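Local coordinates for ethyl acetate hydrolase (Pseudomonas veronii, PDB 5EFZ), which hydrolyses ethyl acetate to ethanol and acetate in the breakdown of short-chain methyl ketones, working as a homodimeric alpha/beta-hydrolase esterase, at residues S59-V64 and F139-L144; G52-D57 and K90-V95; L63-Y68 and A145-G150; D126-Q131 and A161-D166; G83-P88 and Q347-L352. All blocks are in the same frame, centred on the assembly; numbering follows the deposited sequence.

Interaction 1: residues S59-V64 and F139-L144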
# COMPACT_ATOMS: atom_id res chain seq x y z
N SER A 59 39.02 1.05 -16.74
CA SER A 59 38.32 -0.20 -16.52
C SER A 59 37.71 -0.27 -15.13
O SER A 59 37.20 -1.33 -14.73
CB SER A 59 39.26 -1.41 -16.72
OG SER A 59 40.36 -1.38 -15.81
N ASN A 60 37.76 0.84 -14.38
CA ASN A 60 37.22 0.85 -13.02
C ASN A 60 36.08 1.84 -12.83
O ASN A 60 35.84 2.34 -11.73
CB ASN A 60 38.32 1.15 -12.00
CG ASN A 60 38.88 2.58 -12.15
OD1 ASN A 60 38.86 3.13 -13.24
ND2 ASN A 60 39.39 3.15 -11.06
N ALA A 61 35.34 2.09 -13.90
CA ALA A 61 34.20 3.00 -13.86
C ALA A 61 32.94 2.30 -13.38
O ALA A 61 32.57 1.24 -13.89
CB ALA A 61 33.97 3.61 -15.24
N ILE A 62 32.26 2.91 -12.40
CA ILE A 62 30.96 2.41 -11.92
C ILE A 62 29.93 3.52 -12.17
O ILE A 62 30.15 4.66 -11.78
CB ILE A 62 30.99 2.06 -10.42
CG1 ILE A 62 31.99 0.93 -10.15
CG2 ILE A 62 29.53 1.67 -9.91
CD1 ILE A 62 32.15 0.58 -8.68
N LEU A 63 28.83 3.19 -12.82
CA LEU A 63 27.80 4.20 -13.11
C LEU A 63 26.68 4.03 -12.11
O LEU A 63 26.22 2.93 -11.90
CB LEU A 63 27.25 4.05 -14.52
CG LEU A 63 26.05 4.96 -14.87
CD1 LEU A 63 26.54 6.37 -15.06
CD2 LEU A 63 25.43 4.45 -16.15
N VAL A 64 26.25 5.14 -11.50
CA VAL A 64 25.19 5.13 -10.51
C VAL A 64 24.09 6.10 -10.97
O VAL A 64 24.26 7.32 -10.83
CB VAL A 64 25.71 5.54 -9.13
CG1 VAL A 64 24.59 5.41 -8.08
CG2 VAL A 64 26.91 4.61 -8.72
N PHE A 139 33.82 11.25 -21.32
CA PHE A 139 34.85 10.63 -20.50
C PHE A 139 35.79 9.67 -21.26
O PHE A 139 36.86 9.33 -20.75
CB PHE A 139 34.21 9.84 -19.36
CG PHE A 139 33.56 10.69 -18.30
CD1 PHE A 139 34.31 11.35 -17.35
CD2 PHE A 139 32.17 10.79 -18.25
CE1 PHE A 139 33.71 12.12 -16.38
CE2 PHE A 139 31.55 11.57 -17.28
CZ PHE A 139 32.31 12.25 -16.34
N GLY A 140 35.40 9.21 -22.45
CA GLY A 140 36.23 8.28 -23.21
C GLY A 140 36.15 6.87 -22.63
O GLY A 140 37.02 6.02 -22.87
N ILE A 141 35.09 6.62 -21.88
CA ILE A 141 34.88 5.31 -21.26
C ILE A 141 34.15 4.37 -22.24
O ILE A 141 33.16 4.77 -22.85
CB ILE A 141 34.09 5.47 -19.95
CG1 ILE A 141 34.95 6.18 -18.90
CG2 ILE A 141 33.58 4.11 -19.40
CD1 ILE A 141 34.13 6.69 -17.70
N GLU A 142 34.64 3.14 -22.38
CA GLU A 142 34.08 2.24 -23.37
C GLU A 142 33.47 0.96 -22.78
O GLU A 142 33.00 0.10 -23.52
CB GLU A 142 35.16 1.86 -24.39
CG GLU A 142 35.77 3.06 -25.13
CD GLU A 142 34.78 3.75 -26.08
OE1 GLU A 142 33.66 3.23 -26.30
OE2 GLU A 142 35.14 4.82 -26.62
N SER A 143 33.48 0.83 -21.45
CA SER A 143 32.76 -0.23 -20.76
C SER A 143 32.64 0.17 -19.29
O SER A 143 33.35 1.06 -18.83
CB SER A 143 33.45 -1.62 -20.90
OG SER A 143 34.69 -1.64 -20.22
N LEU A 144 31.72 -0.47 -18.57
CA LEU A 144 31.50 -0.22 -17.13
C LEU A 144 31.79 -1.46 -16.27
O LEU A 144 31.29 -2.56 -16.55
CB LEU A 144 30.06 0.23 -16.90
CG LEU A 144 29.78 1.60 -17.53
CD1 LEU A 144 28.26 1.84 -17.70
CD2 LEU A 144 30.43 2.70 -16.68
O HOH W 1 35.16 -2.02 -17.49
O HOH W 2 35.14 0.96 -16.77
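Leu144 carries most of this contact, laying the tip of its side chain against two residues of the facing strand. Its CD2 branch lies 3.9 Å from Ala61 CB, while Leu144 CD1 comes within 4.0 Å of Leu63 CB; the two leucine chains cross obliquely. With CG anti to the carbonyl carbon (chi1 -66°), Leu144 turns its forked end toward the strand although its first bond runs alongside it rather than toward it. Ile141 reaches the same alanine from another direction, its CD1 methyl 3.9 Å from Ala61 CB. An alanine in place of Leu144 would lose both branches and would probably loosen the packing around Ala61 and Leu63. In the alpha/beta-hydrolase fold this is where the chain, having left helix 124-139, runs into strand 146-150 beside strand 61-65. Direct pairing of the two backbones starts with Ala61 and Ala145; one step earlier a water stands in for it, accepting from Ala61 N at 3.1 Å and donating to Ser143 O at 2.7 Å. A second water sits 2.8 Å from Ser143 OG and reaches Ser59 O only weakly. Further out, Leu144 is backed by Leu135 of the helix and by Phe167, and Ile141 by Ile94. Gly140, with its positive phi of 76°, turns the chain out of the helix, and the Asn60 side chain ties the approach to strand 61-65 to Asn55.

Interaction 2: residues G52-D57 and K90-V95; sequences GALNAD and KYCIIV
In the mixed sheet of this alpha/beta hydrolase, strand 92-96 runs between strand 45-51, antiparallel to it, and strand 61-65, parallel to it; segment 52-57 begins the connection that passes over the start of the middle strand. Gly52 continues the line of strand 45-51, whose last residue, His51, bonds through its backbone to Ile93. Its CA-H points almost straight at a carbonyl, with Gly52 CA 3.5 Å from Tyr91 O and an angle of 163° at the hydrogen. A beta carbon at Gly52 would fall 2.1 Å from Tyr91 O, and the positive phi of 100° likewise calls for glycine. Beyond it Leu54 closes over Cys92. Its first bond leaves away from the strand, but CG, anti to the carbonyl carbon, brings the tip back, so that Leu54 CD2 rests 3.6 Å from Cys92 CB. The sulfur, anti to its own backbone N (chi1 -178°), lies alongside the same leucine, Cys92 SG being 3.7 Å from Leu54 CG. An alanine in place of Leu54 would remove the branches that lie against Cys92, and would probably leave this partly exposed end of the sheet more loosely packed. The backbone of the connection also packs on the cysteine, with Ala53 O 3.7 Å from Cys92 CB. That carbonyl accepts a hydrogen bond from Asn60 ND2, which also donates to Lys90 O and so joins the two segments.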
# COMPACT_ATOMS: atom_id res chain seq x y z
N GLY A 52 36.35 9.59 -7.29
CA GLY A 52 37.45 8.69 -7.59
C GLY A 52 38.02 8.94 -8.98
O GLY A 52 37.40 9.58 -9.84
N ALA A 53 39.21 8.41 -9.19
CA ALA A 53 39.93 8.59 -10.44
C ALA A 53 39.81 7.35 -11.32
O ALA A 53 39.82 6.22 -10.82
CB ALA A 53 41.40 8.90 -10.15
N LEU A 54 39.72 7.56 -12.63
CA LEU A 54 39.81 6.45 -13.59
C LEU A 54 41.21 5.82 -13.60
O LEU A 54 42.20 6.55 -13.53
CB LEU A 54 39.48 6.96 -15.00
CG LEU A 54 38.01 7.28 -15.29
CD1 LEU A 54 37.94 8.04 -16.59
CD2 LEU A 54 37.18 5.96 -15.36
N ASN A 55 41.30 4.50 -13.72
CA ASN A 55 42.64 3.87 -13.81
C ASN A 55 43.20 3.99 -15.23
O ASN A 55 42.59 4.65 -16.07
CB ASN A 55 42.62 2.41 -13.34
CG ASN A 55 41.63 1.53 -14.10
OD1 ASN A 55 41.15 1.90 -15.17
ND2 ASN A 55 41.36 0.33 -13.57
N ALA A 56 44.34 3.36 -15.50
CA ALA A 56 45.05 3.56 -16.77
C ALA A 56 44.20 3.27 -18.00
O ALA A 56 44.30 3.97 -19.01
CB ALA A 56 46.31 2.69 -16.82
N ASP A 57 43.38 2.23 -17.95
CA ASP A 57 42.60 1.86 -19.14
C ASP A 57 41.11 2.07 -18.92
O ASP A 57 40.28 1.50 -19.63
CB ASP A 57 42.90 0.41 -19.54
CG ASP A 57 42.44 -0.60 -18.47
OD1 ASP A 57 42.22 -0.22 -17.29
OD2 ASP A 57 42.32 -1.80 -18.84
N LYS A 90 39.31 3.08 -5.19
CA LYS A 90 39.53 1.96 -6.11
C LYS A 90 38.79 2.16 -7.44
O LYS A 90 39.26 1.72 -8.49
CB LYS A 90 39.09 0.63 -5.49
CG LYS A 90 39.88 0.19 -4.25
CD LYS A 90 39.12 -0.90 -3.52
CE LYS A 90 39.88 -1.44 -2.31
NZ LYS A 90 38.95 -2.31 -1.53
N TYR A 91 37.62 2.79 -7.37
CA TYR A 91 36.74 2.94 -8.55
C TYR A 91 36.50 4.40 -8.88
O TYR A 91 36.60 5.27 -8.01
CB TYR A 91 35.39 2.25 -8.29
CG TYR A 91 35.58 0.78 -8.08
CD1 TYR A 91 35.74 -0.06 -9.15
CD2 TYR A 91 35.62 0.25 -6.79
CE1 TYR A 91 35.94 -1.41 -8.98
CE2 TYR A 91 35.82 -1.11 -6.59
CZ TYR A 91 35.98 -1.93 -7.70
OH TYR A 91 36.18 -3.27 -7.53
N CYS A 92 36.26 4.68 -10.16
CA CYS A 92 35.71 5.96 -10.56
C CYS A 92 34.19 5.85 -10.60
O CYS A 92 33.60 5.25 -11.52
CB CYS A 92 36.26 6.37 -11.93
SG CYS A 92 35.65 7.99 -12.47
N ILE A 93 33.55 6.43 -9.60
CA ILE A 93 32.12 6.29 -9.43
C ILE A 93 31.42 7.53 -9.98
O ILE A 93 31.62 8.65 -9.50
CB ILE A 93 31.77 6.05 -7.95
CG1 ILE A 93 32.56 4.83 -7.43
CG2 ILE A 93 30.29 5.84 -7.79
CD1 ILE A 93 32.92 4.92 -5.98
N ILE A 94 30.61 7.31 -11.01
CA ILE A 94 30.07 8.41 -11.79
C ILE A 94 28.58 8.40 -11.56
O ILE A 94 27.91 7.47 -12.00
CB ILE A 94 30.40 8.25 -13.28
CG1 ILE A 94 31.93 8.16 -13.45
CG2 ILE A 94 29.77 9.39 -14.12
CD1 ILE A 94 32.40 7.88 -14.88
N VAL A 95 28.07 9.44 -10.88
CA VAL A 95 26.67 9.47 -10.49
C VAL A 95 25.95 10.48 -11.40
O VAL A 95 26.30 11.66 -11.42
CB VAL A 95 26.51 9.88 -9.03
CG1 VAL A 95 25.02 9.72 -8.62
CG2 VAL A 95 27.46 9.04 -8.14

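Interaction 3: residues L63-Y68 and A145-G150; sequences LVPTWY and ALVVGG. With ACT (acetate ion), chain O.
Val64 and Val148 lie side by side and point the same way, Val64 CG2 4.0 Å from Val148 CG1. Past this pair the relief changes: the Pro65 ring projects where the facing strand has only glycine, and Pro65 CD settles 3.2 Å from Val148 O. A beta carbon on Gly149 would come tight against that ring, 3.4 Å from Pro65 CD. The next bump is Trp67, its CG crowded between backbone N and carbonyl carbon (chi1 53°). Trp67 CB lies 3.4 Å from Gly150 O, which meets the indole at the edge, near its plane. These are adjacent parallel strands of the alpha/beta-hydrolase sheet, paired through Leu63: its N donates to Leu146 O at 3.0 Å and its O accepts from Val148 N nearly along the C=O axis. The glycines lead into Ser151, the inferred nucleophile, at what fits a nucleophile elbow. There an acetate, probably from the crystallisation liquor, takes a hydrogen bond from Tyr68 N to its OXT atom (2.8 Å), its methyl meeting the Trp67 ring obliquely. Ser151 OG, His334 NE2 and Met152 N also bind this acetate, consistent with an oxyanion hole that includes the amides of Tyr68 and Met152.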
# COMPACT_ATOMS: atom_id res chain seq x y z
N LEU A 63 28.83 3.19 -12.82
CA LEU A 63 27.80 4.20 -13.11
C LEU A 63 26.68 4.03 -12.11
O LEU A 63 26.22 2.93 -11.90
CB LEU A 63 27.25 4.05 -14.52
CG LEU A 63 26.05 4.96 -14.87
CD1 LEU A 63 26.54 6.37 -15.06
CD2 LEU A 63 25.43 4.45 -16.15
N VAL A 64 26.25 5.14 -11.50
CA VAL A 64 25.19 5.13 -10.51
C VAL A 64 24.09 6.10 -10.97
O VAL A 64 24.26 7.32 -10.83
CB VAL A 64 25.71 5.54 -9.13
CG1 VAL A 64 24.59 5.41 -8.08
CG2 VAL A 64 26.91 4.61 -8.72
N PRO A 65 22.99 5.58 -11.54
CA PRO A 65 21.83 6.44 -11.86
C PRO A 65 21.09 6.83 -10.60
O PRO A 65 21.28 6.22 -9.57
CB PRO A 65 20.93 5.55 -12.75
CG PRO A 65 21.83 4.37 -13.17
CD PRO A 65 22.77 4.19 -11.97
N THR A 66 20.25 7.86 -10.68
CA THR A 66 19.54 8.32 -9.48
C THR A 66 18.08 7.88 -9.54
O THR A 66 17.57 7.47 -10.61
CB THR A 66 19.63 9.87 -9.33
OG1 THR A 66 19.00 10.47 -10.46
CG2 THR A 66 21.13 10.35 -9.32
N TRP A 67 17.40 7.94 -8.40
CA TRP A 67 16.07 7.38 -8.28
C TRP A 67 15.02 8.48 -8.26
O TRP A 67 15.32 9.66 -8.41
CB TRP A 67 15.96 6.50 -7.02
CG TRP A 67 16.39 7.17 -5.73
CD1 TRP A 67 15.98 8.39 -5.24
CD2 TRP A 67 17.27 6.61 -4.74
NE1 TRP A 67 16.58 8.64 -4.02
CE2 TRP A 67 17.38 7.57 -3.69
CE3 TRP A 67 17.99 5.41 -4.65
CZ2 TRP A 67 18.17 7.34 -2.56
CZ3 TRP A 67 18.79 5.19 -3.52
CH2 TRP A 67 18.87 6.15 -2.49
N TYR A 68 13.77 8.06 -8.10
CA TYR A 68 12.64 8.99 -8.11
C TYR A 68 12.78 10.05 -7.01
O TYR A 68 12.95 9.69 -5.87
CB TYR A 68 11.32 8.24 -7.92
CG TYR A 68 10.14 9.20 -7.78
CD1 TYR A 68 9.52 9.74 -8.90
CD2 TYR A 68 9.66 9.56 -6.51
CE1 TYR A 68 8.44 10.64 -8.78
CE2 TYR A 68 8.57 10.46 -6.38
CZ TYR A 68 7.98 10.98 -7.51
OH TYR A 68 6.94 11.86 -7.36
N ALA A 145 32.60 -1.28 -15.21
CA ALA A 145 32.83 -2.36 -14.24
C ALA A 145 31.54 -2.77 -13.56
O ALA A 145 31.39 -3.93 -13.19
CB ALA A 145 33.87 -1.95 -13.19
N LEU A 146 30.60 -1.83 -13.38
CA LEU A 146 29.34 -2.08 -12.67
C LEU A 146 28.38 -0.96 -12.99
O LEU A 146 28.82 0.19 -13.08
CB LEU A 146 29.56 -2.15 -11.14
CG LEU A 146 28.30 -2.20 -10.26
CD1 LEU A 146 27.59 -3.57 -10.52
CD2 LEU A 146 28.70 -2.09 -8.79
N VAL A 147 27.12 -1.31 -13.26
CA VAL A 147 26.02 -0.37 -13.21
C VAL A 147 25.17 -0.76 -12.00
O VAL A 147 24.80 -1.92 -11.84
CB VAL A 147 25.18 -0.39 -14.48
CG1 VAL A 147 24.05 0.64 -14.36
CG2 VAL A 147 26.08 -0.04 -15.72
N VAL A 148 24.91 0.19 -11.11
CA VAL A 148 24.13 -0.12 -9.91
C VAL A 148 23.19 1.03 -9.58
O VAL A 148 23.59 2.20 -9.58
CB VAL A 148 25.05 -0.44 -8.68
CG1 VAL A 148 26.10 0.69 -8.43
CG2 VAL A 148 24.21 -0.76 -7.39
N GLY A 149 21.93 0.70 -9.27
CA GLY A 149 21.00 1.73 -8.84
C GLY A 149 19.82 1.09 -8.15
O GLY A 149 19.62 -0.12 -8.24
N GLY A 150 19.04 1.91 -7.44
CA GLY A 150 17.88 1.42 -6.73
C GLY A 150 16.62 2.05 -7.30
O GLY A 150 16.62 3.21 -7.70
C ACT O . 12.39 5.47 -6.13
O ACT O . 11.52 4.59 -5.87
OXT ACT O . 12.85 5.52 -7.32
CH3 ACT O . 12.85 6.39 -5.05
O HOH W 3 19.77 4.93 -7.69

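Interaction 4: residues D126-Q131 and A161-D166; sequences DDVSAQ and AVRYPD
Val128 is the firm, buried part of this contact, a single methyl meeting two side chains at the end of helix 152-163. Val128 CG1, anti to its backbone N, comes to the edge of the tyrosine ring, 3.9 Å from Tyr164 CE1. The same Val128 CG1 lies 4.0 Å from Arg163 CD, and both partners slide past the valine in the opposite direction. Arginine and tyrosine also pack on each other, with Arg163 CG 3.7 Å above the plane of the Tyr164 ring and offset toward its rim. Ser129, partly exposed, is met by single polar tips without a direct hydrogen bond: Tyr164 OH stays 4.0 Å from Ser129 CA, and Arg163 NH1 is 3.9 Å from Ser129 CB. Here a water donates to Ser129 O at 3.0 Å and holds the phenol oxygen only weakly. The Arg163 chain bends at chi3 (-75°), and its charged end is held by its own helix through a salt bridge from NE to Glu159, while the Tyr164 ring stacks with His132. Helices 124-139 and 152-163, just before and after strand 146-150, thus meet on one face of the central sheet: Val128 also touches Trp160, Gln131 bonds to Trp160, and Leu63 of strand 61-65 packs against both.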
# COMPACT_ATOMS: atom_id res chain seq x y z
N ASP A 126 15.71 7.10 -22.71
CA ASP A 126 16.34 8.38 -23.03
C ASP A 126 17.48 8.68 -22.05
O ASP A 126 18.53 9.11 -22.47
CB ASP A 126 15.29 9.52 -23.00
CG ASP A 126 14.18 9.32 -24.03
OD1 ASP A 126 14.49 8.99 -25.20
OD2 ASP A 126 12.98 9.51 -23.67
N ASP A 127 17.27 8.46 -20.75
CA ASP A 127 18.37 8.58 -19.78
C ASP A 127 19.57 7.71 -20.13
O ASP A 127 20.74 8.16 -20.09
CB ASP A 127 17.89 8.20 -18.38
CG ASP A 127 17.08 9.32 -17.72
OD1 ASP A 127 17.66 10.38 -17.43
OD2 ASP A 127 15.86 9.13 -17.48
N VAL A 128 19.31 6.46 -20.48
CA VAL A 128 20.42 5.53 -20.74
C VAL A 128 21.17 5.93 -22.00
O VAL A 128 22.41 5.88 -22.04
CB VAL A 128 19.89 4.09 -20.79
CG1 VAL A 128 20.99 3.07 -21.25
CG2 VAL A 128 19.39 3.71 -19.37
N SER A 129 20.44 6.36 -23.02
CA SER A 129 21.11 6.84 -24.23
C SER A 129 21.97 8.08 -23.95
O SER A 129 23.12 8.16 -24.41
CB SER A 129 20.07 7.13 -25.33
OG SER A 129 20.72 7.67 -26.48
N ALA A 130 21.42 9.02 -23.18
CA ALA A 130 22.17 10.21 -22.78
C ALA A 130 23.41 9.85 -21.95
O ALA A 130 24.50 10.40 -22.18
CB ALA A 130 21.27 11.18 -21.99
N GLN A 131 23.25 8.95 -21.00
CA GLN A 131 24.39 8.47 -20.19
C GLN A 131 25.47 7.80 -21.03
O GLN A 131 26.68 7.97 -20.80
CB GLN A 131 23.90 7.50 -19.11
CG GLN A 131 23.09 8.22 -17.99
CD GLN A 131 22.19 7.27 -17.22
OE1 GLN A 131 22.32 6.05 -17.32
NE2 GLN A 131 21.22 7.83 -16.49
N ALA A 161 21.78 -2.78 -19.21
CA ALA A 161 22.26 -4.15 -19.44
C ALA A 161 21.65 -4.77 -20.69
O ALA A 161 22.25 -5.66 -21.29
CB ALA A 161 21.97 -5.04 -18.21
N VAL A 162 20.44 -4.32 -21.06
CA VAL A 162 19.76 -4.86 -22.25
C VAL A 162 20.17 -4.08 -23.51
O VAL A 162 20.39 -4.68 -24.57
CB VAL A 162 18.20 -4.81 -22.10
CG1 VAL A 162 17.49 -5.11 -23.44
CG2 VAL A 162 17.74 -5.80 -21.03
N ARG A 163 20.29 -2.77 -23.40
CA ARG A 163 20.52 -1.91 -24.56
C ARG A 163 21.96 -1.96 -25.05
O ARG A 163 22.23 -1.91 -26.27
CB ARG A 163 20.12 -0.45 -24.21
CG ARG A 163 20.22 0.52 -25.38
CD ARG A 163 19.95 1.96 -24.96
NE ARG A 163 18.54 2.20 -24.75
CZ ARG A 163 17.81 3.07 -25.44
NH1 ARG A 163 18.37 3.81 -26.40
NH2 ARG A 163 16.53 3.18 -25.18
N TYR A 164 22.90 -2.06 -24.11
CA TYR A 164 24.31 -2.16 -24.43
C TYR A 164 24.98 -3.35 -23.73
O TYR A 164 25.78 -3.19 -22.81
CB TYR A 164 25.02 -0.87 -24.03
CG TYR A 164 24.46 0.40 -24.62
CD1 TYR A 164 23.76 1.29 -23.83
CD2 TYR A 164 24.65 0.71 -25.96
CE1 TYR A 164 23.26 2.45 -24.34
CE2 TYR A 164 24.14 1.88 -26.50
CZ TYR A 164 23.44 2.74 -25.68
OH TYR A 164 22.94 3.90 -26.18
N PRO A 165 24.65 -4.57 -24.18
CA PRO A 165 25.00 -5.71 -23.31
C PRO A 165 26.49 -5.94 -23.10
O PRO A 165 26.88 -6.34 -22.01
CB PRO A 165 24.34 -6.90 -24.01
CG PRO A 165 23.93 -6.43 -25.34
CD PRO A 165 23.80 -4.96 -25.31
N ASP A 166 27.32 -5.69 -24.10
CA ASP A 166 28.77 -5.81 -23.91
C ASP A 166 29.39 -4.70 -23.04
O ASP A 166 30.44 -4.88 -22.41
CB ASP A 166 29.47 -5.82 -25.27
CG ASP A 166 29.31 -7.15 -26.00
OD1 ASP A 166 29.53 -8.22 -25.37
OD2 ASP A 166 28.94 -7.14 -27.18
O HOH W 4 24.25 7.00 -26.93

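Interaction 5: residues G83-P88 and Q347-L352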
# COMPACT_ATOMS: atom_id res chain seq x y z
N GLY A 83 35.22 3.04 3.22
CA GLY A 83 35.01 1.72 3.80
C GLY A 83 34.03 0.83 3.04
O GLY A 83 33.72 -0.28 3.45
N ARG A 84 33.54 1.30 1.91
CA ARG A 84 32.33 0.71 1.32
C ARG A 84 32.65 -0.10 0.05
O ARG A 84 33.77 -0.07 -0.43
CB ARG A 84 31.32 1.81 1.00
CG ARG A 84 31.10 2.83 2.13
CD ARG A 84 30.26 2.25 3.26
NE ARG A 84 28.91 1.85 2.83
CZ ARG A 84 27.87 2.68 2.72
NH1 ARG A 84 27.99 3.97 3.01
NH2 ARG A 84 26.69 2.21 2.33
N ALA A 85 31.66 -0.80 -0.50
CA ALA A 85 31.85 -1.47 -1.79
C ALA A 85 32.13 -0.43 -2.90
O ALA A 85 33.06 -0.61 -3.71
CB ALA A 85 30.62 -2.33 -2.15
N LEU A 86 31.31 0.62 -2.95
CA LEU A 86 31.55 1.72 -3.89
C LEU A 86 32.62 2.64 -3.30
O LEU A 86 32.33 3.69 -2.74
CB LEU A 86 30.27 2.50 -4.17
CG LEU A 86 29.10 1.64 -4.66
CD1 LEU A 86 27.93 2.50 -5.06
CD2 LEU A 86 29.54 0.73 -5.80
N ASP A 87 33.86 2.21 -3.45
CA ASP A 87 35.00 2.83 -2.82
C ASP A 87 35.74 3.70 -3.84
O ASP A 87 36.32 3.18 -4.78
CB ASP A 87 35.92 1.72 -2.28
CG ASP A 87 37.11 2.24 -1.48
OD1 ASP A 87 37.52 3.41 -1.64
OD2 ASP A 87 37.65 1.44 -0.68
N PRO A 88 35.75 5.02 -3.64
CA PRO A 88 36.39 5.90 -4.63
C PRO A 88 37.92 5.86 -4.63
O PRO A 88 38.58 6.47 -5.50
CB PRO A 88 35.85 7.29 -4.25
CG PRO A 88 35.59 7.19 -2.78
CD PRO A 88 35.18 5.77 -2.51
N GLN A 347 24.64 -5.60 4.43
CA GLN A 347 24.41 -6.71 3.49
C GLN A 347 24.72 -6.30 2.07
O GLN A 347 25.34 -7.05 1.29
CB GLN A 347 22.96 -7.18 3.55
CG GLN A 347 22.43 -7.59 4.88
CD GLN A 347 20.91 -7.75 4.79
OE1 GLN A 347 20.39 -8.34 3.83
NE2 GLN A 347 20.19 -7.18 5.77
N LEU A 348 24.27 -5.10 1.70
CA LEU A 348 24.47 -4.64 0.34
C LEU A 348 25.95 -4.53 -0.00
O LEU A 348 26.37 -4.90 -1.11
CB LEU A 348 23.80 -3.28 0.13
CG LEU A 348 23.96 -2.71 -1.28
CD1 LEU A 348 23.35 -3.65 -2.31
CD2 LEU A 348 23.27 -1.35 -1.36
N ASP A 349 26.74 -4.00 0.94
CA ASP A 349 28.18 -3.83 0.69
C ASP A 349 28.82 -5.19 0.43
O ASP A 349 29.73 -5.31 -0.43
CB ASP A 349 28.89 -3.12 1.86
CG ASP A 349 28.84 -1.59 1.74
OD1 ASP A 349 28.62 -1.08 0.61
OD2 ASP A 349 29.03 -0.90 2.77
N ALA A 350 28.37 -6.18 1.20
CA ALA A 350 28.94 -7.53 1.10
C ALA A 350 28.61 -8.14 -0.27
O ALA A 350 29.48 -8.72 -0.94
CB ALA A 350 28.44 -8.42 2.24
N HIS A 351 27.35 -8.00 -0.71
CA HIS A 351 26.96 -8.52 -2.03
C HIS A 351 27.70 -7.77 -3.14
O HIS A 351 28.23 -8.38 -4.08
CB HIS A 351 25.44 -8.39 -2.26
CG HIS A 351 24.61 -9.29 -1.41
ND1 HIS A 351 24.81 -10.66 -1.31
CD2 HIS A 351 23.55 -9.03 -0.60
CE1 HIS A 351 23.92 -11.18 -0.50
NE2 HIS A 351 23.13 -10.21 -0.05
N LEU A 352 27.74 -6.45 -3.05
CA LEU A 352 28.41 -5.67 -4.10
C LEU A 352 29.92 -5.97 -4.18
O LEU A 352 30.49 -5.98 -5.27
CB LEU A 352 28.21 -4.18 -3.87
CG LEU A 352 26.81 -3.62 -4.14
CD1 LEU A 352 26.84 -2.10 -3.90
CD2 LEU A 352 26.30 -3.96 -5.55
O HOH W 5 25.97 -0.37 1.19
O HOH W 6 28.86 0.89 -1.33
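A salt bridge to the C-terminal helix, 342-356, fastens the loop that leads from helix 72-79 to strand 92-96. Arg84 NE donates to Asp349 OD2 at 2.8 Å, the oxygen accepting through its syn lone pair at an N-H...O angle of 154°. The acceptor lies almost in the guanidinium plane, yet the carboxylate is turned 65° from it, so the match is one-pronged rather than two-pronged. Bends at chi2 and chi3 fold Arg84 back to this position, and its NH1 holds Ile78 O. The other carboxylate oxygen collects three donors. Ala85 N reaches Asp349 OD1 weakly at 3.2 Å; one water, 2.8 Å from Asp349 OD1, links it to Leu86 N, and a second, more weakly held, links it to Arg84 NH2. Leu86 is the centre of an inverse gamma turn, in a loop that lies against the same sheet face of the alpha/beta-hydrolase fold as helices 72-79 and 342-356. One turn along the helix from the aspartate, packing is tight: Ala85 CB presses to 3.5 Å from Leu352 CB. At the sheet side the leucines meet tip to tip, Leu86 CD2 standing 4.3 Å from Leu352 CD1, with Ile93 touching Leu86 and Ala172 touching Leu352.

Strand 61-65 ties the set together. Interactions 1 and 3 share it and lie about 12 Å apart, centre to centre, while interaction 2, about 7 Å from interaction 1, joins it through strand 92-96. Interaction 4 covers the sheet face bearing Leu63 and Val147; interaction 5 lies on the other face, where Leu86 and Leu352 touch Val148, their centres about 24 Å apart. Along the chain interactions 1 and 3 start from the same stretch, 2 and 5 alternate with them and each other, and 4 alternates with 1 and 3 but follows 2. Strand 146-150, flanked in sequence by both helices of interaction 4, ends just before the inferred nucleophile Ser151, setting it at an inner strand's C-terminal end.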